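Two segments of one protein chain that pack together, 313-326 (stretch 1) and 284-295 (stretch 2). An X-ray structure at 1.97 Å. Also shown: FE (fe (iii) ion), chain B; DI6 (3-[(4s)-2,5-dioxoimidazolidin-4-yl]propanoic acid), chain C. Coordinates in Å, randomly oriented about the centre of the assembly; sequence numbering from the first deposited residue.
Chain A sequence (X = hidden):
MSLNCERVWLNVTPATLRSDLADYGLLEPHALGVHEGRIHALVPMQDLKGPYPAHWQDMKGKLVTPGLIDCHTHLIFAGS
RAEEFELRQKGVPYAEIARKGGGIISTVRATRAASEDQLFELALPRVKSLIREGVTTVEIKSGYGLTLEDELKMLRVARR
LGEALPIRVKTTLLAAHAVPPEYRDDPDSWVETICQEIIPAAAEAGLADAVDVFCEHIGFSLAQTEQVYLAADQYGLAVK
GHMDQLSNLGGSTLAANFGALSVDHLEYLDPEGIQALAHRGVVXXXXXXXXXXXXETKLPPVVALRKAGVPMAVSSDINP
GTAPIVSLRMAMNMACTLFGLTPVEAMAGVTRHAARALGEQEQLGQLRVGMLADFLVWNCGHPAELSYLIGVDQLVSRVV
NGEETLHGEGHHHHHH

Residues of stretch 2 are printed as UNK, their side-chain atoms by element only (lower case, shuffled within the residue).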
# COMPACT_ATOMS: atom_id res chain seq x y z
N ALA A 313 -2.54 -9.09 -2.56
CA ALA A 313 -1.65 -7.98 -2.82
C ALA A 313 -0.49 -8.13 -1.84
O ALA A 313 -0.61 -8.83 -0.83
CB ALA A 313 -2.37 -6.64 -2.58
N VAL A 314 0.64 -7.50 -2.15
CA VAL A 314 1.81 -7.54 -1.28
C VAL A 314 2.21 -6.08 -1.03
O VAL A 314 2.26 -5.29 -1.98
CB VAL A 314 2.99 -8.28 -1.93
CG1 VAL A 314 4.24 -8.11 -1.07
CG2 VAL A 314 2.67 -9.76 -2.09
N SER A 315 2.48 -5.74 0.22
CA SER A 315 2.85 -4.36 0.56
C SER A 315 3.93 -4.32 1.64
O SER A 315 4.11 -5.29 2.37
CB SER A 315 1.61 -3.59 1.02
OG SER A 315 1.93 -2.23 1.26
N SER A 316 4.62 -3.19 1.74
CA SER A 316 5.71 -3.01 2.70
C SER A 316 5.29 -2.74 4.15
O SER A 316 6.05 -3.02 5.09
CB SER A 316 6.60 -1.85 2.25
OG SER A 316 5.88 -0.62 2.30
N ASP A 317 4.08 -2.21 4.33
CA ASP A 317 3.57 -1.88 5.66
C ASP A 317 4.56 -0.98 6.39
O ASP A 317 4.67 -1.03 7.62
CB ASP A 317 3.29 -3.14 6.48
CG ASP A 317 2.58 -2.85 7.80
OD1 ASP A 317 1.78 -1.88 7.83
OD2 ASP A 317 2.81 -3.57 8.80
N ILE A 318 5.29 -0.15 5.65
CA ILE A 318 6.28 0.75 6.25
C ILE A 318 5.72 1.44 7.50
O ILE A 318 4.73 2.17 7.41
CB ILE A 318 6.72 1.88 5.29
CG1 ILE A 318 7.42 1.28 4.07
CG2 ILE A 318 7.66 2.86 6.02
CD1 ILE A 318 7.75 2.33 3.00
N ASN A 319 6.34 1.20 8.64
CA ASN A 319 5.89 1.82 9.88
C ASN A 319 7.01 1.69 10.91
O ASN A 319 7.75 0.69 10.93
CB ASN A 319 4.58 1.19 10.36
CG ASN A 319 4.78 -0.11 11.09
OD1 ASN A 319 5.26 -0.15 12.23
ND2 ASN A 319 4.42 -1.21 10.43
N PRO A 320 7.14 2.70 11.78
CA PRO A 320 8.17 2.75 12.82
C PRO A 320 8.14 1.66 13.88
O PRO A 320 9.14 1.44 14.57
CB PRO A 320 8.00 4.14 13.42
CG PRO A 320 6.52 4.31 13.38
CD PRO A 320 6.17 3.80 11.98
N GLY A 321 7.01 0.99 14.03
CA GLY A 321 6.91 -0.03 15.05
C GLY A 321 7.17 -1.48 14.69
O GLY A 321 7.92 -2.17 15.39
N THR A 322 6.56 -1.96 13.61
CA THR A 322 6.68 -3.37 13.22
C THR A 322 7.28 -3.66 11.84
O THR A 322 7.47 -4.82 11.50
CB THR A 322 5.32 -4.05 13.27
OG1 THR A 322 4.46 -3.44 12.30
CG2 THR A 322 4.68 -3.89 14.65
N ALA A 323 7.54 -2.62 11.05
CA ALA A 323 8.11 -2.84 9.73
C ALA A 323 8.88 -1.60 9.28
O ALA A 323 8.46 -0.91 8.36
CB ALA A 323 7.01 -3.18 8.72
N PRO A 324 10.02 -1.32 9.92
CA PRO A 324 10.88 -0.17 9.61
C PRO A 324 11.74 -0.36 8.38
O PRO A 324 12.90 0.03 8.38
CB PRO A 324 11.72 -0.02 10.88
CG PRO A 324 11.91 -1.45 11.29
CD PRO A 324 10.52 -2.03 11.11
N ILE A 325 11.17 -0.96 7.34
CA ILE A 325 11.91 -1.22 6.12
C ILE A 325 11.26 -0.54 4.92
O ILE A 325 10.20 -0.93 4.46
CB ILE A 325 12.03 -2.74 5.89
CG1 ILE A 325 12.66 -3.38 7.13
CG2 ILE A 325 12.87 -3.03 4.66
CD1 ILE A 325 12.67 -4.89 7.13
N VAL A 326 11.92 0.50 4.43
CA VAL A 326 11.42 1.27 3.31
C VAL A 326 11.81 0.65 1.98
O VAL A 326 12.72 1.12 1.30
CB VAL A 326 11.93 2.71 3.38
CG1 VAL A 326 11.29 3.54 2.26
CG2 VAL A 326 11.58 3.31 4.75
N UNK A 284 -6.92 -9.54 -0.45
CA UNK A 284 -6.22 -9.92 0.78
C UNK A 284 -4.81 -9.35 0.66
O UNK A 284 -4.06 -9.71 -0.25
c UNK A 284 -6.17 -11.45 0.91
N UNK A 285 -4.44 -8.45 1.57
CA UNK A 285 -3.12 -7.85 1.51
C UNK A 285 -2.15 -8.50 2.48
O UNK A 285 -2.35 -8.50 3.69
c UNK A 285 -1.79 -5.71 1.67
c UNK A 285 -3.19 -6.34 1.79
o UNK A 285 -4.05 -5.71 0.82
N UNK A 286 -1.08 -9.07 1.92
CA UNK A 286 -0.06 -9.72 2.72
C UNK A 286 1.02 -8.72 3.11
O UNK A 286 1.47 -7.92 2.28
c UNK A 286 0.20 -12.97 0.60
c UNK A 286 -0.48 -11.92 1.46
c UNK A 286 -1.14 -12.57 2.69
c UNK A 286 0.55 -10.87 1.93
N UNK A 287 1.44 -8.76 4.37
CA UNK A 287 2.44 -7.84 4.88
C UNK A 287 3.55 -8.68 5.51
O UNK A 287 3.64 -8.81 6.73
c UNK A 287 1.79 -6.92 5.92
c UNK A 287 0.60 -6.14 5.35
c UNK A 287 1.07 -5.14 4.30
c UNK A 287 -0.13 -5.41 6.47
N UNK A 288 4.39 -9.28 4.66
CA UNK A 288 5.51 -10.15 5.06
C UNK A 288 6.58 -9.51 5.95
O UNK A 288 7.17 -10.17 6.79
c UNK A 288 5.86 -9.43 2.84
c UNK A 288 6.07 -10.63 3.73
c UNK A 288 4.44 -9.02 3.21
N UNK A 289 6.82 -8.22 5.75
CA UNK A 289 7.85 -7.53 6.52
C UNK A 289 7.51 -7.43 8.01
O UNK A 289 8.38 -7.58 8.86
c UNK A 289 8.10 -6.12 5.96
c UNK A 289 9.22 -5.42 6.73
o UNK A 289 8.50 -6.24 4.58
N UNK A 290 6.23 -7.19 8.32
CA UNK A 290 5.80 -7.10 9.71
C UNK A 290 5.89 -8.50 10.33
O UNK A 290 6.20 -8.66 11.51
c UNK A 290 4.35 -6.58 9.78
N UNK A 291 5.60 -9.51 9.52
CA UNK A 291 5.65 -10.90 9.96
C UNK A 291 7.10 -11.22 10.34
O UNK A 291 7.37 -11.86 11.37
c UNK A 291 4.36 -15.27 10.09
c UNK A 291 5.29 -13.26 9.10
c UNK A 291 4.27 -13.92 9.79
c UNK A 291 6.51 -15.36 9.00
c UNK A 291 5.19 -11.80 8.81
c UNK A 291 6.40 -13.99 8.71
c UNK A 291 5.49 -15.99 9.69
N UNK A 292 8.02 -10.80 9.49
CA UNK A 292 9.46 -11.00 9.71
C UNK A 292 9.96 -10.31 10.99
O UNK A 292 10.51 -10.94 11.90
c UNK A 292 11.87 -8.58 9.04
c UNK A 292 14.19 -9.00 9.53
c UNK A 292 11.63 -9.94 8.84
c UNK A 292 13.98 -10.37 9.33
o UNK A 292 15.43 -8.53 9.89
c UNK A 292 12.70 -10.83 8.99
c UNK A 292 13.14 -8.10 9.38
c UNK A 292 10.24 -10.44 8.51
N UNK A 293 9.76 -8.99 11.04
CA UNK A 293 10.23 -8.19 12.16
C UNK A 293 9.64 -8.56 13.51
O UNK A 293 10.34 -8.51 14.53
c UNK A 293 12.53 -4.08 14.11
c UNK A 293 10.32 -4.85 13.52
c UNK A 293 10.86 -5.78 12.65
c UNK A 293 13.08 -5.00 13.24
c UNK A 293 12.25 -5.85 12.51
c UNK A 293 11.14 -4.01 14.26
c UNK A 293 9.98 -6.70 11.87
N UNK A 294 8.36 -8.93 13.52
CA UNK A 294 7.70 -9.32 14.77
C UNK A 294 8.08 -10.75 15.15
O UNK A 294 7.70 -11.23 16.22
c UNK A 294 6.18 -9.19 14.63
c UNK A 294 4.15 -7.76 14.31
c UNK A 294 5.62 -7.77 14.71
c UNK A 294 5.79 -7.24 16.13
N UNK A 295 8.82 -11.43 14.28
CA UNK A 295 9.24 -12.81 14.52
C UNK A 295 8.05 -13.74 14.74
O UNK A 295 8.09 -14.67 15.55
c UNK A 295 11.42 -11.96 15.55
c UNK A 295 12.28 -11.90 16.81
c UNK A 295 11.58 -11.16 17.95
n UNK A 295 12.44 -11.06 19.16
c UNK A 295 10.18 -12.85 15.73
FE FE B . -0.20 -1.35 8.86
N1 DI6 C . -0.32 -3.49 13.15
C2 DI6 C . 1.00 -3.30 13.00
O2 DI6 C . 1.86 -4.16 12.90
C3 DI6 C . 1.21 -1.76 12.99
N4 DI6 C . -0.17 -1.26 13.16
C5 DI6 C . -0.99 -2.33 13.24
O5 DI6 C . -2.20 -2.25 13.36
C6 DI6 C . 2.13 -1.32 14.12
C7 DI6 C . 2.36 0.19 14.14
C8 DI6 C . 3.29 0.69 15.26
O9 DI6 C . 3.76 1.83 15.14
O10 DI6 C . 3.55 -0.05 16.24
O HOH W 1 5.09 -6.01 4.83
O HOH W 2 9.63 -4.12 3.35
O HOH W 3 0.79 -3.01 10.35

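Position 284 carries one side-chain carbon, so it is Ala284. Its O accepts a hydrogen bond from Ala313 N at 2.8 Å (150° at the hydrogen), which is part of a parallel pairing of strands. At 285 a carbon bears one oxygen and one carbon, the branched pattern of threonine. In Thr285, OG1 lies 3.9 Å from Ala313 CB; the two residues are bridged, CA to CA 4.6 Å, with side chains on the same face of the sheet.

Position 286 has four carbons forked at the second: Leu286. Its N donates to Ala313 O (2.8 Å, 171°) and its O accepts from Ser315 N (3.2 Å, 157°), so it straddles Val314, its bridge partner. The same four-carbon fork at 287 gives Leu287, whose CA-to-CB bond points sideways while the end of the side chain comes nearer: CD2 is 3.7 Å from both Ser315 CB and Asp317 CB. It occupies the N-cap position of the helix.

At 288, three carbons close a ring onto the backbone N, which only proline does; Pro288 CD sits 3.8 Å from Ser315 O. Position 289 repeats the oxygen-and-carbon fork, and its CA-to-CB bond points toward stretch 1. This is Thr289, with CG2 3.5 Å from Ile325 CD1 and 3.7 Å from Ala323 CB. Its N donates to water 1 (N to O 3.0 Å), which in turn donates to Ser315 O (O to O 2.7 Å).

A lone carbon at 290 identifies Ala290. The short side chain accompanies a close approach: Ala290 CA is 3.3 Å from Thr322 O, a CA-H...O contact of 171°, and CB is 3.5 Å from Asp317 OD2.

Position 291 shows one carbon and a six-carbon ring without oxygen; its CA-to-CB bond points away from stretch 1 and no side-chain atom comes within 7 Å of it: Phe291. At 292 the ring bears an oxygen, hence Tyr292; CE2 approaches Ile325 CD1 at 3.9 Å. The oxygen-free ring returns at 293, where the CA-to-CB bond points toward stretch 1. In Phe293, one ring face receives Pro324 CD, 3.9 Å from the centroid and 18° off the normal, a CH-pi contact.

Four carbons forked at the second make 294 Leu294, with CD2 3.8 Å from Thr322 CG2. Four carbons in a row ending in nitrogen make 295 Lys295, out of reach; its positive phi (58°) belongs to a Schellman motif.

The contact therefore joins backbone pairing at the strands to side-chain packing along the helix, burying 794 Å² in total. The same stretch 1 loop also serves the bound groups: Asp317 OD1 binds the iron at 2.3 Å, and Thr322 OG1 donates to DI6 O2 at 2.8 Å.

Stretch 2 (284-295) ATLLPTAFYFLK
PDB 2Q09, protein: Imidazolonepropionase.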